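Local coordinates for protein maleate cis-trans isomerase (Pseudomonas putida, PDB 4FQ5) that probably catalyses the cis-trans isomerization of maleate to fumarate and here holds maleate in its pocket, at residues K152-E166 with I177-D189. The protein carries 1 engineered substitution. Residues are numbered along the deposited sequence; the frame is centred on the assembly and turned at random.
Sequences KRVAVVTPYMKPLTE and IEVGDYRALEISD. With MAE (maleic acid), chain C.
Parallel strand pairing joins 153-158 to the outermost strand 178-184 of a four-stranded sheet, evidenced by backbone bonds from Glu178 N to Lys152 O (2.9 Å) through Leu185 N to Thr158 O. The register slips by one residue between Val154 and Val156, a beta bulge around Gly180. Beside it Arg153, extended with CG anti to the backbone N (chi1 -163°), forms a salt bridge through NE to Glu178 OE1 (2.9 Å), which lies in the guanidinium plane. The carboxylate is turned 88° from that plane. Gly180 CA lies over one guanidinium face, 3.5 Å from Arg153 NH2, while NH2 forms a salt bridge with Asp212. A leucine in place of Arg153 would probably leave the carboxylates of Glu178 and Asp212 without their shared cation. With helix 162-174 the strands form a beta-alpha-beta unit, and the helix packs on the face bearing Val156 and Tyr182. There Tyr182 OH donates to Glu166 OE2 (2.7 Å), ring and carboxylate planes 71° apart, while Thr165 OG1 meets Ala184 CB at 3.2 Å. Past the strand end, Ile187 N reaches Pro159 O at 2.7 Å in a nearly straight bond. Neighbouring Tyr160, its backbone N held by Thr158 OG1 in an ST turn, donates its OH to maleate O3 (2.6 Å).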
ATOM      1  N   LYS A 152     -18.525 -29.097 -10.744  1.00 43.45           N
ATOM      2  CA  LYS A 152     -18.494 -30.525 -11.063  1.00 44.93           C
ATOM      3  C   LYS A 152     -17.716 -30.808 -12.340  1.00 44.03           C
ATOM      4  O   LYS A 152     -17.197 -31.911 -12.543  1.00 42.94           O
ATOM      5  CB  LYS A 152     -19.920 -31.062 -11.209  1.00 47.51           C
ATOM      6  CG  LYS A 152     -20.352 -31.985 -10.088  1.00 51.34           C
ATOM      7  CD  LYS A 152     -20.812 -31.237  -8.851  1.00 52.74           C
ATOM      8  CE  LYS A 152     -20.694 -32.137  -7.633  1.00 55.49           C
ATOM      9  NZ  LYS A 152     -21.698 -31.811  -6.581  1.00 58.04           N
ATOM     10  N   ARG A 153     -17.662 -29.798 -13.200  1.00 43.06           N
ATOM     11  CA  ARG A 153     -17.031 -29.899 -14.496  1.00 43.16           C
ATOM     12  C   ARG A 153     -16.202 -28.635 -14.673  1.00 41.59           C
ATOM     13  O   ARG A 153     -16.607 -27.548 -14.254  1.00 41.13           O
ATOM     14  CB  ARG A 153     -18.097 -30.016 -15.587  1.00 45.22           C
ATOM     15  CG  ARG A 153     -17.597 -30.524 -16.928  1.00 47.36           C
ATOM     16  CD  ARG A 153     -18.756 -30.995 -17.795  1.00 50.12           C
ATOM     17  NE  ARG A 153     -18.362 -32.073 -18.705  1.00 53.19           N
ATOM     18  CZ  ARG A 153     -17.910 -31.886 -19.942  1.00 55.29           C
ATOM     19  NH1 ARG A 153     -17.578 -32.924 -20.694  1.00 56.97           N
ATOM     20  NH2 ARG A 153     -17.789 -30.662 -20.435  1.00 57.43           N
ATOM     21  N   VAL A 154     -15.048 -28.783 -15.304  1.00 39.62           N
ATOM     22  CA  VAL A 154     -14.068 -27.718 -15.349  1.00 38.19           C
ATOM     23  C   VAL A 154     -13.397 -27.658 -16.722  1.00 37.49           C
ATOM     24  O   VAL A 154     -13.215 -28.683 -17.381  1.00 37.45           O
ATOM     25  CB  VAL A 154     -13.076 -27.911 -14.169  1.00 38.06           C
ATOM     26  CG1 VAL A 154     -11.621 -27.879 -14.596  1.00 37.39           C
ATOM     27  CG2 VAL A 154     -13.385 -26.945 -13.035  1.00 37.00           C
ATOM     28  N   ALA A 155     -13.083 -26.448 -17.175  1.00 35.39           N
ATOM     29  CA  ALA A 155     -12.211 -26.274 -18.327  1.00 34.44           C
ATOM     30  C   ALA A 155     -10.849 -25.847 -17.803  1.00 33.45           C
ATOM     31  O   ALA A 155     -10.765 -25.193 -16.768  1.00 32.76           O
ATOM     32  CB  ALA A 155     -12.776 -25.247 -19.294  1.00 34.67           C
ATOM     33  N   VAL A 156      -9.782 -26.233 -18.501  1.00 33.20           N
ATOM     34  CA  VAL A 156      -8.421 -26.091 -17.968  1.00 32.18           C
ATOM     35  C   VAL A 156      -7.435 -25.604 -19.020  1.00 31.76           C
ATOM     36  O   VAL A 156      -7.328 -26.189 -20.093  1.00 33.56           O
ATOM     37  CB  VAL A 156      -7.884 -27.444 -17.410  1.00 32.44           C
ATOM     38  CG1 VAL A 156      -6.489 -27.276 -16.819  1.00 31.93           C
ATOM     39  CG2 VAL A 156      -8.824 -28.018 -16.366  1.00 32.10           C
ATOM     40  N   VAL A 157      -6.697 -24.547 -18.701  1.00 29.90           N
ATOM     41  CA  VAL A 157      -5.573 -24.125 -19.534  1.00 29.58           C
ATOM     42  C   VAL A 157      -4.271 -24.459 -18.805  1.00 29.23           C
ATOM     43  O   VAL A 157      -4.157 -24.228 -17.601  1.00 28.31           O
ATOM     44  CB  VAL A 157      -5.619 -22.610 -19.843  1.00 29.52           C
ATOM     45  CG1 VAL A 157      -4.530 -22.233 -20.840  1.00 29.02           C
ATOM     46  CG2 VAL A 157      -7.001 -22.200 -20.356  1.00 29.67           C
ATOM     47  N   THR A 158      -3.302 -25.012 -19.531  1.00 29.51           N
ATOM     48  CA  THR A 158      -1.970 -25.277 -18.976  1.00 29.71           C
ATOM     49  C   THR A 158      -0.892 -24.796 -19.952  1.00 29.78           C
ATOM     50  O   THR A 158      -1.174 -24.605 -21.136  1.00 30.69           O
ATOM     51  CB  THR A 158      -1.733 -26.783 -18.698  1.00 30.40           C
ATOM     52  OG1 THR A 158      -1.165 -27.400 -19.862  1.00 32.60           O
ATOM     53  CG2 THR A 158      -3.015 -27.510 -18.307  1.00 30.01           C
ATOM     54  N   PRO A 159       0.349 -24.595 -19.463  1.00 29.70           N
ATOM     55  CA  PRO A 159       1.453 -24.287 -20.360  1.00 30.32           C
ATOM     56  C   PRO A 159       2.296 -25.511 -20.736  1.00 30.65           C
ATOM     57  O   PRO A 159       3.225 -25.391 -21.539  1.00 31.75           O
ATOM     58  CB  PRO A 159       2.298 -23.332 -19.527  1.00 29.68           C
ATOM     59  CG  PRO A 159       2.132 -23.842 -18.134  1.00 29.04           C
ATOM     60  CD  PRO A 159       0.741 -24.424 -18.050  1.00 29.26           C
ATOM     61  N   TYR A 160       1.959 -26.665 -20.169  1.00 30.62           N
ATOM     62  CA  TYR A 160       2.792 -27.861 -20.273  1.00 31.55           C
ATOM     63  C   TYR A 160       2.771 -28.501 -21.653  1.00 32.59           C
ATOM     64  O   TYR A 160       1.859 -28.272 -22.453  1.00 32.16           O
ATOM     65  CB  TYR A 160       2.346 -28.944 -19.281  1.00 30.68           C
ATOM     66  CG  TYR A 160       1.970 -28.483 -17.893  1.00 29.99           C
ATOM     67  CD1 TYR A 160       2.856 -27.749 -17.101  1.00 29.33           C
ATOM     68  CD2 TYR A 160       0.737 -28.827 -17.356  1.00 29.93           C
ATOM     69  CE1 TYR A 160       2.502 -27.352 -15.819  1.00 28.61           C
ATOM     70  CE2 TYR A 160       0.370 -28.425 -16.089  1.00 29.30           C
ATOM     71  CZ  TYR A 160       1.258 -27.697 -15.322  1.00 28.73           C
ATOM     72  OH  TYR A 160       0.871 -27.314 -14.060  1.00 28.70           O
ATOM     73  N   MET A 161       3.785 -29.328 -21.899  1.00 33.35           N
ATOM     74  CA  MET A 161       3.764 -30.302 -22.985  1.00 34.03           C
ATOM     75  C   MET A 161       2.544 -31.214 -22.842  1.00 34.10           C
ATOM     76  O   MET A 161       2.016 -31.399 -21.742  1.00 34.08           O
ATOM     77  CB  MET A 161       5.056 -31.121 -22.983  1.00 34.65           C
ATOM     78  CG  MET A 161       6.325 -30.287 -23.102  1.00 35.44           C
ATOM     79  SD  MET A 161       6.280 -29.036 -24.413  1.00 36.68           S
ATOM     80  CE  MET A 161       6.484 -30.036 -25.890  1.00 37.64           C
ATOM     81  N   LYS A 162       2.101 -31.778 -23.960  1.00 35.31           N
ATOM     82  CA  LYS A 162       0.835 -32.517 -24.033  1.00 36.15           C
ATOM     83  C   LYS A 162       0.715 -33.716 -23.071  1.00 35.36           C
ATOM     84  O   LYS A 162      -0.325 -33.866 -22.430  1.00 34.22           O
ATOM     85  CB  LYS A 162       0.556 -32.928 -25.488  1.00 38.36           C
ATOM     86  CG  LYS A 162      -0.774 -33.617 -25.745  1.00 41.64           C
ATOM     87  CD  LYS A 162      -0.922 -33.905 -27.235  1.00 44.59           C
ATOM     88  CE  LYS A 162      -2.178 -34.710 -27.536  1.00 46.95           C
ATOM     89  NZ  LYS A 162      -2.317 -34.927 -29.004  1.00 49.00           N
ATOM     90  N   PRO A 163       1.768 -34.564 -22.965  1.00 35.69           N
ATOM     91  CA  PRO A 163       1.716 -35.719 -22.040  1.00 36.07           C
ATOM     92  C   PRO A 163       1.484 -35.319 -20.580  1.00 35.41           C
ATOM     93  O   PRO A 163       0.686 -35.943 -19.883  1.00 34.64           O
ATOM     94  CB  PRO A 163       3.112 -36.346 -22.178  1.00 35.74           C
ATOM     95  CG  PRO A 163       3.575 -35.933 -23.536  1.00 36.48           C
ATOM     96  CD  PRO A 163       3.015 -34.558 -23.757  1.00 35.54           C
ATOM     97  N   LEU A 164       2.200 -34.290 -20.135  1.00 35.24           N
ATOM     98  CA  LEU A 164       2.054 -33.743 -18.783  1.00 34.92           C
ATOM     99  C   LEU A 164       0.653 -33.193 -18.545  1.00 35.01           C
ATOM    100  O   LEU A 164       0.064 -33.440 -17.492  1.00 35.23           O
ATOM    101  CB  LEU A 164       3.109 -32.655 -18.546  1.00 34.38           C
ATOM    102  CG  LEU A 164       4.354 -32.995 -17.721  1.00 35.34           C
ATOM    103  CD1 LEU A 164       4.640 -34.486 -17.612  1.00 35.38           C
ATOM    104  CD2 LEU A 164       5.570 -32.231 -18.227  1.00 34.33           C
ATOM    105  N   THR A 165       0.124 -32.461 -19.530  1.00 34.87           N
ATOM    106  CA  THR A 165      -1.244 -31.934 -19.467  1.00 35.04           C
ATOM    107  C   THR A 165      -2.259 -33.073 -19.306  1.00 36.10           C
ATOM    108  O   THR A 165      -3.221 -32.966 -18.533  1.00 34.96           O
ATOM    109  CB  THR A 165      -1.580 -31.084 -20.714  1.00 34.66           C
ATOM    110  OG1 THR A 165      -0.653 -29.993 -20.815  1.00 33.76           O
ATOM    111  CG2 THR A 165      -3.001 -30.530 -20.642  1.00 33.75           C
ATOM    112  N   GLU A 166      -2.021 -34.165 -20.032  1.00 38.68           N
ATOM    113  CA  GLU A 166      -2.863 -35.357 -19.961  1.00 40.84           C
ATOM    114  C   GLU A 166      -2.900 -35.920 -18.550  1.00 38.57           C
ATOM    115  O   GLU A 166      -3.966 -36.250 -18.042  1.00 38.10           O
ATOM    116  CB  GLU A 166      -2.327 -36.429 -20.902  1.00 45.72           C
ATOM    117  CG  GLU A 166      -3.380 -37.022 -21.807  1.00 52.19           C
ATOM    118  CD  GLU A 166      -3.510 -36.242 -23.094  1.00 56.04           C
ATOM    119  OE1 GLU A 166      -2.661 -36.442 -23.993  1.00 58.41           O
ATOM    120  OE2 GLU A 166      -4.465 -35.440 -23.207  1.00 59.13           O
ATOM    121  N   ILE A 177     -13.664 -34.920 -10.581  1.00 39.60           N
ATOM    122  CA  ILE A 177     -14.023 -33.652 -11.217  1.00 38.66           C
ATOM    123  C   ILE A 177     -13.905 -33.829 -12.720  1.00 38.70           C
ATOM    124  O   ILE A 177     -12.823 -34.101 -13.242  1.00 38.04           O
ATOM    125  CB  ILE A 177     -13.109 -32.495 -10.750  1.00 38.07           C
ATOM    126  CG1 ILE A 177     -13.214 -32.297  -9.235  1.00 38.60           C
ATOM    127  CG2 ILE A 177     -13.443 -31.202 -11.491  1.00 38.22           C
ATOM    128  CD1 ILE A 177     -11.973 -31.691  -8.603  1.00 38.00           C
ATOM    129  N   GLU A 178     -15.023 -33.671 -13.417  1.00 40.48           N
ATOM    130  CA  GLU A 178     -15.033 -33.775 -14.874  1.00 40.86           C
ATOM    131  C   GLU A 178     -14.194 -32.683 -15.516  1.00 39.50           C
ATOM    132  O   GLU A 178     -14.133 -31.561 -15.013  1.00 38.74           O
ATOM    133  CB  GLU A 178     -16.463 -33.720 -15.412  1.00 43.45           C
ATOM    134  CG  GLU A 178     -17.280 -34.972 -15.128  1.00 46.23           C
ATOM    135  CD  GLU A 178     -18.680 -34.905 -15.716  1.00 49.14           C
ATOM    136  OE1 GLU A 178     -18.888 -34.195 -16.725  1.00 50.76           O
ATOM    137  OE2 GLU A 178     -19.578 -35.574 -15.169  1.00 51.79           O
ATOM    138  N   VAL A 179     -13.532 -33.025 -16.615  1.00 38.64           N
ATOM    139  CA  VAL A 179     -12.824 -32.039 -17.415  1.00 37.99           C
ATOM    140  C   VAL A 179     -13.425 -32.010 -18.815  1.00 39.52           C
ATOM    141  O   VAL A 179     -13.465 -33.029 -19.507  0.50 38.29           O
ATOM    142  CB  VAL A 179     -11.304 -32.313 -17.490  1.00 37.17           C
ATOM    143  CG1 VAL A 179     -10.610 -31.261 -18.340  1.00 36.54           C
ATOM    144  CG2 VAL A 179     -10.687 -32.337 -16.098  1.00 36.61           C
ATOM    145  N   GLY A 180     -13.906 -30.831 -19.209  1.00 40.22           N
ATOM    146  CA  GLY A 180     -14.327 -30.584 -20.584  1.00 41.60           C
ATOM    147  C   GLY A 180     -13.140 -30.152 -21.420  1.00 42.23           C
ATOM    148  O   GLY A 180     -12.098 -30.807 -21.424  1.00 43.50           O
ATOM    149  N   ASP A 181     -13.295 -29.041 -22.128  1.00 42.95           N
ATOM    150  CA  ASP A 181     -12.218 -28.490 -22.935  1.00 42.92           C
ATOM    151  C   ASP A 181     -10.969 -28.221 -22.106  1.00 41.45           C
ATOM    152  O   ASP A 181     -11.054 -27.772 -20.963  1.00 39.18           O
ATOM    153  CB  ASP A 181     -12.665 -27.187 -23.600  1.00 45.79           C
ATOM    154  CG  ASP A 181     -13.293 -27.408 -24.963  1.00 49.44           C
ATOM    155  OD1 ASP A 181     -12.897 -26.696 -25.908  1.00 51.85           O
ATOM    156  OD2 ASP A 181     -14.172 -28.290 -25.092  1.00 51.14           O
ATOM    157  N   TYR A 182      -9.813 -28.518 -22.687  1.00 40.34           N
ATOM    158  CA  TYR A 182      -8.549 -28.117 -22.101  1.00 40.25           C
ATOM    159  C   TYR A 182      -7.567 -27.745 -23.194  1.00 40.98           C
ATOM    160  O   TYR A 182      -7.675 -28.234 -24.322  1.00 42.09           O
ATOM    161  CB  TYR A 182      -7.988 -29.189 -21.149  1.00 38.88           C
ATOM    162  CG  TYR A 182      -7.705 -30.550 -21.755  1.00 39.10           C
ATOM    163  CD1 TYR A 182      -6.471 -30.835 -22.340  1.00 39.39           C
ATOM    164  CD2 TYR A 182      -8.658 -31.567 -21.701  1.00 40.47           C
ATOM    165  CE1 TYR A 182      -6.203 -32.087 -22.875  1.00 40.30           C
ATOM    166  CE2 TYR A 182      -8.403 -32.824 -22.236  1.00 40.74           C
ATOM    167  CZ  TYR A 182      -7.175 -33.076 -22.817  1.00 41.44           C
ATOM    168  OH  TYR A 182      -6.915 -34.318 -23.346  1.00 43.20           O
ATOM    169  N   ARG A 183      -6.636 -26.854 -22.864  1.00 41.64           N
ATOM    170  CA  ARG A 183      -5.596 -26.423 -23.798  1.00 43.19           C
ATOM    171  C   ARG A 183      -4.229 -26.526 -23.151  1.00 42.03           C
ATOM    172  O   ARG A 183      -4.078 -26.253 -21.965  1.00 41.11           O
ATOM    173  CB  ARG A 183      -5.816 -24.973 -24.255  1.00 45.30           C
ATOM    174  CG  ARG A 183      -7.066 -24.725 -25.083  1.00 48.71           C
ATOM    175  CD  ARG A 183      -6.899 -25.088 -26.555  1.00 50.97           C
ATOM    176  NE  ARG A 183      -8.134 -24.833 -27.301  1.00 54.58           N
ATOM    177  CZ  ARG A 183      -9.160 -25.681 -27.391  1.00 56.84           C
ATOM    178  NH1 ARG A 183      -9.118 -26.864 -26.780  1.00 58.18           N
ATOM    179  NH2 ARG A 183     -10.236 -25.345 -28.088  1.00 57.74           N
ATOM    180  N   ALA A 184      -3.238 -26.905 -23.950  1.00 41.29           N
ATOM    181  CA  ALA A 184      -1.861 -27.014 -23.502  1.00 39.43           C
ATOM    182  C   ALA A 184      -0.987 -26.162 -24.408  1.00 39.52           C
ATOM    183  O   ALA A 184      -0.969 -26.368 -25.622  1.00 40.50           O
ATOM    184  CB  ALA A 184      -1.411 -28.466 -23.542  1.00 40.30           C
ATOM    185  N   LEU A 185      -0.263 -25.209 -23.826  1.00 36.75           N
ATOM    186  CA  LEU A 185       0.567 -24.297 -24.618  1.00 35.80           C
ATOM    187  C   LEU A 185       1.875 -24.927 -25.093  1.00 35.41           C
ATOM    188  O   LEU A 185       2.539 -24.383 -25.972  1.00 34.79           O
ATOM    189  CB  LEU A 185       0.849 -23.000 -23.854  1.00 35.36           C
ATOM    190  CG  LEU A 185      -0.360 -22.186 -23.386  1.00 35.92           C
ATOM    191  CD1 LEU A 185       0.125 -20.937 -22.665  1.00 35.50           C
ATOM    192  CD2 LEU A 185      -1.293 -21.823 -24.535  1.00 36.50           C
ATOM    193  N   GLU A 186       2.233 -26.066 -24.503  1.00 35.43           N
ATOM    194  CA  GLU A 186       3.432 -26.828 -24.875  1.00 35.69           C
ATOM    195  C   GLU A 186       4.707 -26.003 -24.819  1.00 35.11           C
ATOM    196  O   GLU A 186       5.462 -25.948 -25.787  1.00 35.11           O
ATOM    197  CB  GLU A 186       3.275 -27.475 -26.256  1.00 37.69           C
ATOM    198  CG  GLU A 186       2.085 -28.411 -26.369  1.00 39.37           C
ATOM    199  CD  GLU A 186       2.134 -29.286 -27.613  1.00 42.08           C
ATOM    200  OE1 GLU A 186       3.169 -29.293 -28.319  1.00 43.87           O
ATOM    201  OE2 GLU A 186       1.129 -29.971 -27.882  1.00 43.20           O
ATOM    202  N   ILE A 187       4.932 -25.360 -23.675  1.00 33.93           N
ATOM    203  CA  ILE A 187       6.141 -24.586 -23.425  1.00 33.71           C
ATOM    204  C   ILE A 187       6.844 -25.231 -22.230  1.00 33.63           C
ATOM    205  O   ILE A 187       6.343 -25.162 -21.106  1.00 33.63           O
ATOM    206  CB  ILE A 187       5.808 -23.107 -23.110  1.00 33.53           C
ATOM    207  CG1 ILE A 187       4.985 -22.478 -24.248  1.00 34.62           C
ATOM    208  CG2 ILE A 187       7.075 -22.308 -22.864  1.00 32.98           C
ATOM    209  CD1 ILE A 187       4.480 -21.077 -23.956  1.00 35.49           C
ATOM    210  N   SER A 188       7.986 -25.872 -22.472  1.00 33.47           N
ATOM    211  CA  SER A 188       8.673 -26.633 -21.420  1.00 33.59           C
ATOM    212  C   SER A 188       9.779 -25.838 -20.721  1.00 33.48           C
ATOM    213  O   SER A 188      10.128 -26.134 -19.573  1.00 33.93           O
ATOM    214  CB  SER A 188       9.212 -27.964 -21.964  1.00 33.36           C
ATOM    215  OG  SER A 188      10.157 -27.739 -22.992  1.00 34.55           O
ATOM    216  N   ASP A 189      10.337 -24.848 -21.416  1.00 33.32           N
ATOM    217  CA  ASP A 189      11.282 -23.921 -20.804  1.00 34.26           C
ATOM    218  C   ASP A 189      10.524 -23.068 -19.787  1.00 33.39           C
ATOM    219  O   ASP A 189       9.659 -22.279 -20.159  1.00 33.27           O
ATOM    220  CB  ASP A 189      11.948 -23.039 -21.862  1.00 35.35           C
ATOM    221  CG  ASP A 189      13.054 -22.171 -21.290  1.00 36.68           C
ATOM    222  OD1 ASP A 189      14.200 -22.297 -21.759  1.00 38.63           O
ATOM    223  OD2 ASP A 189      12.792 -21.365 -20.366  1.00 37.12           O
TER
HETATM  224  C1  MAE C 301       5.840 -24.187 -12.288  1.00 36.17           C
HETATM  225  O1  MAE C 301       6.786 -23.397 -12.140  1.00 33.92           O
HETATM  226  O2  MAE C 301       4.791 -23.901 -12.882  1.00 35.49           O
HETATM  227  C2  MAE C 301       5.996 -25.546 -11.749  1.00 35.69           C
HETATM  228  C3  MAE C 301       5.004 -26.396 -11.553  1.00 35.20           C
HETATM  229  C4  MAE C 301       3.576 -26.111 -11.820  1.00 35.48           C
HETATM  230  O3  MAE C 301       3.023 -26.727 -12.726  1.00 35.42           O
HETATM  231  O4  MAE C 301       2.937 -25.311 -11.128  1.00 35.24           O